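Local coordinates for bacterial transferase hexapeptide (Three repeats) family protein (Acinetobacter baumannii, PDB 4M9C) that probably transfers an acetyl group from acetyl-CoA to an amino sugar carried on UDP, during the biosynthesis of UDP-N,N'-diacetylbacillosamine, at residues A[5-10]-A[15-20]; A[66-71]-A[81-86]; A[98-103]-A[110-115]; A[193-198]-A[203-208]. All blocks are in the same frame, centred on the assembly; numbering follows the deposited sequence.

Contact 1 (A[5-10]-A[15-20])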
loop_
_atom_site.group_PDB
_atom_site.type_symbol
_atom_site.label_atom_id
_atom_site.label_comp_id
_atom_site.label_asym_id
_atom_site.label_seq_id
_atom_site.Cartn_x
_atom_site.Cartn_y
_atom_site.Cartn_z
ATOM N N ILE A 5 -8.232 -5.492 29.210
ATOM C CA ILE A 5 -7.200 -5.121 28.252
ATOM C C ILE A 5 -6.982 -3.615 28.285
ATOM O O ILE A 5 -7.931 -2.833 28.207
ATOM C CB ILE A 5 -7.562 -5.584 26.824
ATOM C CG1 ILE A 5 -7.417 -7.111 26.721
ATOM C CG2 ILE A 5 -6.686 -4.882 25.809
ATOM C CD1 ILE A 5 -7.852 -7.708 25.373
ATOM N N GLY A 6 -5.731 -3.205 28.431
ATOM C CA GLY A 6 -5.419 -1.793 28.335
ATOM C C GLY A 6 -4.690 -1.470 27.045
ATOM O O GLY A 6 -3.848 -2.252 26.583
ATOM N N VAL A 7 -5.025 -0.324 26.457
ATOM C CA VAL A 7 -4.258 0.224 25.341
ATOM C C VAL A 7 -3.444 1.393 25.903
ATOM O O VAL A 7 -4.009 2.409 26.318
ATOM C CB VAL A 7 -5.182 0.718 24.196
ATOM C CG1 VAL A 7 -4.378 1.450 23.114
ATOM C CG2 VAL A 7 -5.983 -0.447 23.597
ATOM N N TYR A 8 -2.123 1.244 25.933
ATOM C CA TYR A 8 -1.276 2.243 26.578
ATOM C C TYR A 8 -0.959 3.350 25.592
ATOM O O TYR A 8 -0.229 3.142 24.627
ATOM C CB TYR A 8 0.009 1.608 27.106
ATOM C CG TYR A 8 0.497 2.207 28.424
ATOM C CD1 TYR A 8 0.457 3.577 28.649
ATOM C CD2 TYR A 8 0.998 1.390 29.434
ATOM C CE1 TYR A 8 0.898 4.119 29.852
ATOM C CE2 TYR A 8 1.438 1.915 30.628
ATOM C CZ TYR A 8 1.391 3.278 30.835
ATOM O OH TYR A 8 1.837 3.790 32.036
ATOM N N GLY A 9 -1.531 4.522 25.834
ATOM C CA GLY A 9 -1.444 5.628 24.899
ATOM C C GLY A 9 -2.820 6.004 24.377
ATOM O O GLY A 9 -3.388 5.295 23.545
ATOM N N ALA A 10 -3.367 7.108 24.876
ATOM C CA ALA A 10 -4.647 7.610 24.404
ATOM C C ALA A 10 -4.422 8.456 23.160
ATOM O O ALA A 10 -5.179 8.372 22.193
ATOM C CB ALA A 10 -5.329 8.418 25.480
ATOM N N LYS A 15 -6.044 5.642 19.336
ATOM C CA LYS A 15 -7.398 5.493 18.820
ATOM C C LYS A 15 -7.446 4.587 17.594
ATOM O O LYS A 15 -8.498 4.058 17.258
ATOM C CB LYS A 15 -8.019 6.862 18.537
ATOM C CG LYS A 15 -8.112 7.736 19.795
ATOM C CD LYS A 15 -9.006 8.945 19.568
ATOM C CE LYS A 15 -8.381 9.916 18.578
ATOM N NZ LYS A 15 -7.092 10.405 19.106
ATOM N N GLU A 16 -6.299 4.420 16.936
ATOM C CA GLU A 16 -6.154 3.460 15.843
ATOM C C GLU A 16 -6.040 2.045 16.404
ATOM O O GLU A 16 -6.641 1.094 15.885
ATOM C CB GLU A 16 -4.896 3.781 15.006
ATOM C CG GLU A 16 -4.466 2.636 14.085
ATOM C CD GLU A 16 -3.040 2.793 13.544
ATOM O OE1 GLU A 16 -2.122 3.196 14.301
ATOM O OE2 GLU A 16 -2.845 2.506 12.348
ATOM N N VAL A 17 -5.278 1.901 17.479
ATOM C CA VAL A 17 -4.982 0.569 17.994
ATOM C C VAL A 17 -6.173 -0.054 18.717
ATOM O O VAL A 17 -6.387 -1.267 18.649
ATOM C CB VAL A 17 -3.750 0.597 18.901
ATOM C CG1 VAL A 17 -3.591 -0.733 19.641
ATOM C CG2 VAL A 17 -2.497 0.952 18.075
ATOM N N MET A 18 -6.969 0.771 19.389
ATOM C CA MET A 18 -8.099 0.225 20.147
ATOM C C MET A 18 -9.023 -0.683 19.295
ATOM O O MET A 18 -9.312 -1.801 19.695
ATOM C CB MET A 18 -8.888 1.319 20.879
ATOM C CG MET A 18 -10.143 0.813 21.600
ATOM S SD MET A 18 -9.739 -0.318 22.951
ATOM C CE MET A 18 -9.317 0.823 24.278
ATOM N N PRO A 19 -9.495 -0.206 18.131
ATOM C CA PRO A 19 -10.388 -1.088 17.367
ATOM C C PRO A 19 -9.671 -2.328 16.823
ATOM O O PRO A 19 -10.297 -3.375 16.654
ATOM C CB PRO A 19 -10.890 -0.192 16.228
ATOM C CG PRO A 19 -9.949 0.978 16.194
ATOM C CD PRO A 19 -9.473 1.162 17.587
ATOM N N LEU A 20 -8.368 -2.223 16.575
ATOM C CA LEU A 20 -7.603 -3.392 16.154
ATOM C C LEU A 20 -7.596 -4.445 17.255
ATOM O O LEU A 20 -7.817 -5.629 16.997
ATOM C CB LEU A 20 -6.164 -2.998 15.794
ATOM C CG LEU A 20 -6.002 -2.004 14.638
ATOM C CD1 LEU A 20 -4.523 -1.681 14.403
ATOM C CD2 LEU A 20 -6.651 -2.562 13.362
HETATM O O HOH W 1 -5.020 8.570 19.365
#
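Val-7 turns both of its methyl groups toward helix 14-24, and each finds a different residue there. CG1 of Val-7 meets CG1 of Val-17 at 4.2 Å, a light methyl-to-methyl touch. CG2 is packed more closely: Met-18 CE lies 3.6 Å from Val-7 CG2, and Met-18 SD is 3.8 Å from that same methyl, so the whole end of the thioether rests against it. Met-18 does not set out toward the strand. Bends at chi2 (65°) and chi3 (82°) fold its chain round until sulfur and methyl reach the valine.

The polar part of the contact runs through a single water, beyond the end of the strand. This water donates to Ala-10 O at 2.8 Å and accepts from two nitrogens of one residue, Lys-15 N at 3.1 Å and Lys-15 NZ at 2.8 Å. The lysine can hold it twice because its chain curls back at chi3 and chi4, bringing the ammonium close to its own amide; on the way Lys-15 CG passes 3.8 Å from Ala-10 O. The charge of NZ is paired across the interface, in a salt bridge to Asp-139 of the second subunit.

Strand 3-8 and helix 14-24 open the first beta-alpha-beta unit of the Rossmann-like N-terminal domain, which strand 33-36 completes. Val-7 and Val-17 both touch Thr-67 of strand 63-68 on one side of strand 3-8, while Met-18 reaches Phe-33 and Phe-35 of strand 33-36 on the other, so the helix sits astride three parallel strands.

Contact 2 (A[66-71]-A[81-86])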
loop_
_atom_site.group_PDB
_atom_site.type_symbol
_atom_site.label_atom_id
_atom_site.label_comp_id
_atom_site.label_asym_id
_atom_site.label_seq_id
_atom_site.Cartn_x
_atom_site.Cartn_y
_atom_site.Cartn_z
ATOM N N VAL A 66 -1.941 -5.827 28.074
ATOM C CA VAL A 66 -1.814 -4.503 27.490
ATOM C C VAL A 66 -1.159 -4.551 26.108
ATOM O O VAL A 66 -0.237 -5.327 25.874
ATOM C CB VAL A 66 -1.002 -3.580 28.422
ATOM C CG1 VAL A 66 -0.476 -2.352 27.669
ATOM C CG2 VAL A 66 -1.844 -3.169 29.633
ATOM N N THR A 67 -1.663 -3.727 25.198
ATOM C CA THR A 67 -0.930 -3.404 23.982
ATOM C C THR A 67 -0.508 -1.942 24.087
ATOM O O THR A 67 -1.313 -1.066 24.415
ATOM C CB THR A 67 -1.765 -3.654 22.690
ATOM O OG1 THR A 67 -1.048 -3.157 21.552
ATOM C CG2 THR A 67 -3.100 -2.931 22.769
ATOM N N ILE A 68 0.770 -1.683 23.838
ATOM C CA ILE A 68 1.301 -0.333 23.936
ATOM C C ILE A 68 1.199 0.323 22.561
ATOM O O ILE A 68 1.904 -0.060 21.635
ATOM C CB ILE A 68 2.768 -0.372 24.391
ATOM C CG1 ILE A 68 2.868 -0.990 25.798
ATOM C CG2 ILE A 68 3.395 1.035 24.329
ATOM C CD1 ILE A 68 4.284 -1.434 26.188
ATOM N N ALA A 69 0.312 1.303 22.433
ATOM C CA ALA A 69 0.092 1.983 21.163
ATOM C C ALA A 69 1.216 2.972 20.836
ATOM O O ALA A 69 1.393 3.378 19.686
ATOM C CB ALA A 69 -1.249 2.711 21.202
ATOM N N ILE A 70 1.975 3.355 21.854
ATOM C CA ILE A 70 2.969 4.426 21.721
ATOM C C ILE A 70 4.119 4.099 20.775
ATOM O O ILE A 70 4.836 3.109 20.964
ATOM C CB ILE A 70 3.481 4.829 23.111
ATOM C CG1 ILE A 70 2.318 5.451 23.902
ATOM C CG2 ILE A 70 4.686 5.780 23.002
ATOM C CD1 ILE A 70 2.539 5.525 25.407
ATOM N N ALA A 71 4.280 4.927 19.741
ATOM C CA ALA A 71 5.299 4.699 18.717
ATOM C C ALA A 71 6.701 5.057 19.214
ATOM O O ALA A 71 7.685 4.424 18.827
ATOM C CB ALA A 71 4.967 5.490 17.440
ATOM N N SER A 81 9.156 -2.063 30.930
ATOM C CA SER A 81 9.821 -2.310 32.215
ATOM C C SER A 81 8.854 -2.081 33.376
ATOM O O SER A 81 8.816 -2.851 34.338
ATOM C CB SER A 81 11.063 -1.431 32.367
ATOM O OG SER A 81 12.066 -1.800 31.437
ATOM N N LEU A 82 8.063 -1.020 33.262
ATOM C CA LEU A 82 6.982 -0.755 34.203
ATOM C C LEU A 82 5.966 -1.904 34.257
ATOM O O LEU A 82 5.577 -2.337 35.341
ATOM C CB LEU A 82 6.285 0.556 33.835
ATOM C CG LEU A 82 5.285 1.118 34.841
ATOM C CD1 LEU A 82 5.998 1.441 36.142
ATOM C CD2 LEU A 82 4.592 2.354 34.280
ATOM N N LEU A 83 5.536 -2.397 33.093
ATOM C CA LEU A 83 4.527 -3.462 33.032
ATOM C C LEU A 83 5.039 -4.795 33.573
ATOM O O LEU A 83 4.278 -5.572 34.151
ATOM C CB LEU A 83 4.016 -3.676 31.600
ATOM C CG LEU A 83 3.177 -2.604 30.900
ATOM C CD1 LEU A 83 2.951 -2.990 29.439
ATOM C CD2 LEU A 83 1.863 -2.396 31.600
ATOM N N GLU A 84 6.320 -5.070 33.369
ATOM C CA GLU A 84 6.898 -6.316 33.862
ATOM C C GLU A 84 6.864 -6.371 35.397
ATOM O O GLU A 84 6.570 -7.417 35.975
ATOM C CB GLU A 84 8.320 -6.511 33.325
ATOM C CG GLU A 84 8.402 -6.655 31.796
ATOM C CD GLU A 84 8.100 -8.065 31.315
ATOM O OE1 GLU A 84 7.984 -8.974 32.167
ATOM O OE2 GLU A 84 7.987 -8.271 30.085
ATOM N N LYS A 85 7.143 -5.240 36.046
ATOM C CA LYS A 85 7.097 -5.156 37.511
ATOM C C LYS A 85 5.769 -5.650 38.075
ATOM O O LYS A 85 5.737 -6.308 39.115
ATOM C CB LYS A 85 7.350 -3.720 38.000
ATOM C CG LYS A 85 8.823 -3.322 38.099
ATOM N N ASP A 86 4.675 -5.319 37.394
ATOM C CA ASP A 86 3.344 -5.690 37.866
ATOM C C ASP A 86 2.854 -6.983 37.224
ATOM O O ASP A 86 1.703 -7.387 37.419
ATOM C CB ASP A 86 2.341 -4.561 37.614
ATOM C CG ASP A 86 2.595 -3.340 38.488
ATOM O OD1 ASP A 86 2.263 -3.398 39.694
ATOM O OD2 ASP A 86 3.108 -2.321 37.972
#
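A single methyl, Leu-83 CD1, makes the junction here, lodged against both Val-66 and Ile-68 of strand 63-68. Leu-83 and Ile-68 point at each other tip to tip, and their end methyls, Leu-83 CD1 and Ile-68 CD1, are 3.8 Å apart. Val-66 comes in at a slant instead: the flank of its isopropyl group takes the leucine, with Val-66 CG1 3.9 Å and Val-66 CB 4.1 Å from Leu-83 CD1. Leu-83 gets this far because CG is anti to its carbonyl carbon (chi1 -68°) and the chain then runs on extended (chi2 173°), carrying CD1 to the strand. Ile-68 does the same from its side, with an extended chi2 of 164° placing CD1 at the end of its reach.

Two residues apart on the strand, Val-66 and Ile-68 present their side chains on one face of the sheet, and Thr-67 between them turns to the other. This is the strand-to-helix packing of a beta-alpha-beta unit: strand 63-68, helix 73-85 and strand 89-90, late in the Rossmann-like domain. The meeting is small, burying 114 Å² in all, and wholly apolar.

Leu-83 lies near the C-terminal end of helix 73-85, and the surroundings of the contact are supplied by the same chain. Phe-56 and Tyr-53 of helix 53-58 pack on Val-66 and Leu-83 respectively, and Val-88, in the loop leading to strand 89-90, touches both residues.

Contact 3 (A[98-103]-A[110-115]); sequences TVILDE and SLLCPF
Thr-98 and Leu-112 meet at a corner of the first coil of the left-handed beta-helix, where strands 99-100 and 111-112 edge two different walls of the three-sided prism. From Thr-98 to Phe-115 the chain makes almost a full circuit, which brings their CA atoms to 5.5 Å, the nearest pair across the two segments.

Thr-98 begins the first segment and uses both branches of its side chain. A chi1 of -69° sets OG1 opposite the carbonyl carbon and turns the hydroxyl to the backbone of the second segment, 3.6 Å from Leu-112 O. Its hydrogen-bond partners lie just outside the two segments: Thr-116 OG1 and the backbone N of Ser-95. The methyl branch meets the leucine side chain: Thr-98 CG2 lies 4.1 Å from Leu-112 CD1, the two side chains crossing at about a right angle.

Val-99, next along, gives its side chain to the trimer instead and packs on Phe-115 of the third subunit.

Ile-100 brings the segment back to the leucine. Its CB does not head straight for the second segment, but the chain runs extended beyond CG1 (chi2 165°) and the end swings closer. Leu-112 meets it from within the coil, packed on Leu-118 and Ala-130 of the following turn. Being solvent-exposed, Ile-100 forms the outer edge of this apolar patch.

Here too the side chains cross nearly at right angles, and they touch through their last carbons, Ile-100 CD1 lying 4.0 Å from Leu-112 CD1.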
loop_
_atom_site.group_PDB
_atom_site.type_symbol
_atom_site.label_atom_id
_atom_site.label_comp_id
_atom_site.label_asym_id
_atom_site.label_seq_id
_atom_site.Cartn_x
_atom_site.Cartn_y
_atom_site.Cartn_z
ATOM N N THR A 98 -3.541 -8.072 7.408
ATOM C CA THR A 98 -2.087 -8.238 7.505
ATOM C C THR A 98 -1.668 -9.544 6.838
ATOM O O THR A 98 -2.334 -10.570 6.996
ATOM C CB THR A 98 -1.608 -8.255 8.977
ATOM O OG1 THR A 98 -1.759 -6.951 9.557
ATOM C CG2 THR A 98 -0.136 -8.672 9.079
ATOM N N VAL A 99 -0.571 -9.500 6.093
ATOM C CA VAL A 99 -0.026 -10.689 5.450
ATOM C C VAL A 99 1.327 -11.044 6.065
ATOM O O VAL A 99 2.205 -10.180 6.192
ATOM C CB VAL A 99 0.156 -10.459 3.931
ATOM C CG1 VAL A 99 0.941 -11.614 3.290
ATOM C CG2 VAL A 99 -1.198 -10.277 3.258
ATOM N N ILE A 100 1.485 -12.304 6.457
ATOM C CA ILE A 100 2.759 -12.836 6.942
ATOM C C ILE A 100 3.020 -14.160 6.214
ATOM O O ILE A 100 2.156 -15.036 6.217
ATOM C CB ILE A 100 2.713 -13.104 8.465
ATOM C CG1 ILE A 100 2.415 -11.812 9.241
ATOM C CG2 ILE A 100 4.024 -13.741 8.945
ATOM C CD1 ILE A 100 1.998 -12.063 10.694
ATOM N N LEU A 101 4.187 -14.296 5.577
ATOM C CA LEU A 101 4.510 -15.498 4.811
ATOM C C LEU A 101 5.327 -16.537 5.612
ATOM O O LEU A 101 4.991 -16.840 6.763
ATOM C CB LEU A 101 5.185 -15.127 3.483
ATOM C CG LEU A 101 4.325 -14.237 2.566
ATOM C CD1 LEU A 101 4.992 -13.992 1.211
ATOM C CD2 LEU A 101 2.926 -14.839 2.369
ATOM N N ASP A 102 6.388 -17.075 5.017
ATOM C CA ASP A 102 7.101 -18.227 5.593
ATOM C C ASP A 102 8.213 -17.862 6.576
ATOM O O ASP A 102 8.955 -16.921 6.347
ATOM C CB ASP A 102 7.742 -19.063 4.484
ATOM C CG ASP A 102 6.793 -20.095 3.893
ATOM O OD1 ASP A 102 5.691 -20.300 4.453
ATOM O OD2 ASP A 102 7.170 -20.702 2.864
ATOM N N GLU A 103 8.346 -18.643 7.642
ATOM C CA GLU A 103 9.523 -18.556 8.504
ATOM C C GLU A 103 9.736 -17.139 9.033
ATOM O O GLU A 103 10.849 -16.606 8.992
ATOM C CB GLU A 103 10.775 -19.022 7.752
ATOM C CG GLU A 103 10.710 -20.461 7.234
ATOM C CD GLU A 103 10.743 -21.501 8.348
ATOM O OE1 GLU A 103 11.156 -21.166 9.481
ATOM O OE2 GLU A 103 10.355 -22.661 8.082
ATOM N N SER A 110 4.262 -7.398 19.410
ATOM C CA SER A 110 4.224 -6.817 18.072
ATOM C C SER A 110 2.891 -6.121 17.824
ATOM O O SER A 110 1.872 -6.456 18.424
ATOM C CB SER A 110 4.506 -7.867 16.984
ATOM O OG SER A 110 3.505 -8.875 16.986
ATOM N N LEU A 111 2.914 -5.125 16.951
ATOM C CA LEU A 111 1.710 -4.405 16.580
ATOM C C LEU A 111 1.748 -4.169 15.075
ATOM O O LEU A 111 2.562 -3.388 14.590
ATOM C CB LEU A 111 1.656 -3.068 17.322
ATOM C CG LEU A 111 0.578 -2.094 16.843
ATOM C CD1 LEU A 111 -0.811 -2.645 17.116
ATOM C CD2 LEU A 111 0.761 -0.744 17.511
ATOM N N LEU A 112 0.889 -4.864 14.332
ATOM C CA LEU A 112 0.902 -4.764 12.869
ATOM C C LEU A 112 -0.404 -4.153 12.389
ATOM O O LEU A 112 -1.457 -4.784 12.477
ATOM C CB LEU A 112 1.122 -6.147 12.233
ATOM C CG LEU A 112 2.302 -6.934 12.825
ATOM C CD1 LEU A 112 2.331 -8.408 12.345
ATOM C CD2 LEU A 112 3.615 -6.247 12.547
ATOM N N CYS A 113 -0.328 -2.933 11.867
ATOM C CA CYS A 113 -1.514 -2.189 11.475
ATOM C C CYS A 113 -2.034 -2.622 10.092
ATOM O O CYS A 113 -1.436 -3.476 9.439
ATOM C CB CYS A 113 -1.216 -0.683 11.539
ATOM S SG CYS A 113 -0.755 -0.126 13.240
ATOM N N PRO A 114 -3.166 -2.050 9.655
ATOM C CA PRO A 114 -3.753 -2.441 8.369
ATOM C C PRO A 114 -2.812 -2.290 7.171
ATOM O O PRO A 114 -2.033 -1.336 7.091
ATOM C CB PRO A 114 -4.948 -1.497 8.240
ATOM C CG PRO A 114 -5.381 -1.292 9.687
ATOM C CD PRO A 114 -4.073 -1.186 10.436
ATOM N N PHE A 115 -2.903 -3.245 6.255
ATOM C CA PHE A 115 -2.104 -3.272 5.027
ATOM C C PHE A 115 -0.615 -3.475 5.265
ATOM O O PHE A 115 0.218 -3.047 4.459
ATOM C CB PHE A 115 -2.346 -2.023 4.160
ATOM C CG PHE A 115 -3.776 -1.847 3.766
ATOM C CD1 PHE A 115 -4.328 -2.623 2.752
ATOM C CD2 PHE A 115 -4.584 -0.939 4.432
ATOM C CE1 PHE A 115 -5.667 -2.484 2.396
ATOM C CE2 PHE A 115 -5.915 -0.793 4.081
ATOM C CZ PHE A 115 -6.459 -1.563 3.058
#

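Contact 4 (A[193-198]-A[203-208]); sequences AVVTKS and VTVVGN
Val-194 and Asn-208 run side by side, pointing the same way, in the closest meeting of side chains in the contact. Val-194 meets the amide through CG2, the branch beside its backbone N, while Asn-208 extends CG away from its own N (chi1 -180°). Asn-208 CG is 3.6 Å from Val-194 CG2, and Asn-208 OD1 is 3.7 Å from Val-194 CB. Just beside them Val-194 N donates to Gly-207 O at 2.9 Å, nearly straight at 169°, with the donor nitrogen 25° out of the carbonyl plane. The same oxygen receives a CA-H...O contact from Ala-193 CA at 3.4 Å, and Ala-193 CB rests 3.8 Å from Gly-207 O.

Packing slackens at Val-195, whose CG2 comes no nearer than 4.5 Å to Val-205 CG2. Val-206 turns its own CB away, and the first segment then leaves for solvent at Lys-197 and Ser-198.

Asn-208 packs against its counterpart on the second subunit and Gly-207 of the third, to whose Gly-192 O its ND2 makes a weak hydrogen bond. The backbone bond joins the wall of strand 194-195 to the chain leaving strand 204-206 in another wall, at a corner of the last coil of the left-handed beta-helix typical of hexapeptide-repeat transferases.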
loop_
_atom_site.group_PDB
_atom_site.type_symbol
_atom_site.label_atom_id
_atom_site.label_comp_id
_atom_site.label_asym_id
_atom_site.label_seq_id
_atom_site.Cartn_x
_atom_site.Cartn_y
_atom_site.Cartn_z
ATOM N N ALA A 193 12.703 9.623 3.160
ATOM C CA ALA A 193 14.105 9.406 2.814
ATOM C C ALA A 193 14.286 8.167 1.929
ATOM O O ALA A 193 13.591 7.171 2.093
ATOM C CB ALA A 193 14.960 9.304 4.054
ATOM N N VAL A 194 15.216 8.245 0.984
ATOM C CA VAL A 194 15.531 7.101 0.123
ATOM C C VAL A 194 16.923 6.606 0.506
ATOM O O VAL A 194 17.936 7.170 0.087
ATOM C CB VAL A 194 15.434 7.478 -1.377
ATOM C CG1 VAL A 194 15.779 6.285 -2.277
ATOM C CG2 VAL A 194 14.022 7.974 -1.685
ATOM N N VAL A 195 16.958 5.573 1.340
ATOM C CA VAL A 195 18.204 5.114 1.941
ATOM C C VAL A 195 18.940 4.155 1.015
ATOM O O VAL A 195 18.439 3.076 0.722
ATOM C CB VAL A 195 17.939 4.414 3.279
ATOM C CG1 VAL A 195 19.243 4.038 3.962
ATOM C CG2 VAL A 195 17.107 5.315 4.185
ATOM N N THR A 196 20.135 4.552 0.577
ATOM C CA THR A 196 20.897 3.786 -0.406
ATOM C C THR A 196 22.110 3.092 0.202
ATOM O O THR A 196 22.801 2.349 -0.471
ATOM C CB THR A 196 21.357 4.676 -1.569
ATOM O OG1 THR A 196 22.234 5.695 -1.073
ATOM C CG2 THR A 196 20.155 5.341 -2.226
ATOM N N LYS A 197 22.359 3.315 1.486
ATOM C CA LYS A 197 23.487 2.664 2.137
ATOM C C LYS A 197 23.272 2.634 3.632
ATOM O O LYS A 197 22.393 3.330 4.141
ATOM C CB LYS A 197 24.789 3.397 1.811
ATOM C CG LYS A 197 24.749 4.856 2.162
ATOM C CD LYS A 197 25.968 5.597 1.608
ATOM C CE LYS A 197 25.864 7.081 1.931
ATOM N NZ LYS A 197 27.124 7.834 1.655
ATOM N N SER A 198 24.074 1.830 4.326
ATOM C CA SER A 198 23.979 1.716 5.770
ATOM C C SER A 198 23.987 3.082 6.467
ATOM O O SER A 198 24.656 4.013 6.033
ATOM C CB SER A 198 25.094 0.825 6.310
ATOM O OG SER A 198 24.934 -0.503 5.835
ATOM N N VAL A 203 22.333 8.394 14.362
ATOM C CA VAL A 203 22.241 9.586 13.522
ATOM C C VAL A 203 20.899 9.657 12.817
ATOM O O VAL A 203 20.136 8.690 12.824
ATOM C CB VAL A 203 23.375 9.667 12.483
ATOM C CG1 VAL A 203 24.715 9.558 13.171
ATOM C CG2 VAL A 203 23.213 8.584 11.429
ATOM N N THR A 204 20.585 10.813 12.244
ATOM C CA THR A 204 19.383 10.918 11.433
ATOM C C THR A 204 19.779 11.149 9.983
ATOM O O THR A 204 20.796 11.797 9.706
ATOM C CB THR A 204 18.480 12.071 11.900
ATOM O OG1 THR A 204 19.027 13.309 11.455
ATOM C CG2 THR A 204 18.370 12.086 13.413
ATOM N N VAL A 205 18.998 10.599 9.056
ATOM C CA VAL A 205 19.199 10.878 7.637
ATOM C C VAL A 205 17.905 11.405 7.024
ATOM O O VAL A 205 16.824 11.133 7.535
ATOM C CB VAL A 205 19.682 9.641 6.861
ATOM C CG1 VAL A 205 21.025 9.171 7.389
ATOM C CG2 VAL A 205 18.639 8.512 6.918
ATOM N N VAL A 206 18.017 12.160 5.937
ATOM C CA VAL A 206 16.846 12.653 5.223
ATOM C C VAL A 206 17.211 12.798 3.759
ATOM O O VAL A 206 18.395 12.822 3.414
ATOM C CB VAL A 206 16.381 14.042 5.731
ATOM C CG1 VAL A 206 16.119 14.014 7.213
ATOM C CG2 VAL A 206 17.420 15.095 5.402
ATOM N N GLY A 207 16.197 12.880 2.901
ATOM C CA GLY A 207 16.399 13.196 1.494
ATOM C C GLY A 207 16.487 12.030 0.516
ATOM O O GLY A 207 16.459 10.860 0.901
ATOM N N ASN A 208 16.620 12.386 -0.761
ATOM C CA ASN A 208 16.713 11.453 -1.874
ATOM C C ASN A 208 17.890 11.878 -2.781
ATOM O O ASN A 208 17.763 12.808 -3.578
ATOM C CB ASN A 208 15.377 11.467 -2.646
ATOM C CG ASN A 208 15.355 10.512 -3.839
ATOM O OD1 ASN A 208 16.329 9.819 -4.113
ATOM N ND2 ASN A 208 14.219 10.468 -4.544
#

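Overall arrangement
Contacts 1 and 2, with centres 12 Å apart, lie on opposite faces of one Rossmann-like sheet, whose neighbouring strands are probably bonded through Tyr-8 N and Thr-67 O, 2.9 Å apart. Contact 1 also joins the two domains: Val-17 CG2 of its helix lies 3.7 Å from Leu-111 CD2 in contact 3. Contacts 3 and 4 belong to the first and last coils of the beta-helix, on the same two walls, with centres 25 Å apart. Contacts 1, 3 and 4 touch the second subunit, whereas contact 2 meets no other chain. As in related hexapeptide acetyltransferases, the active sites probably lie between subunits of the trimer.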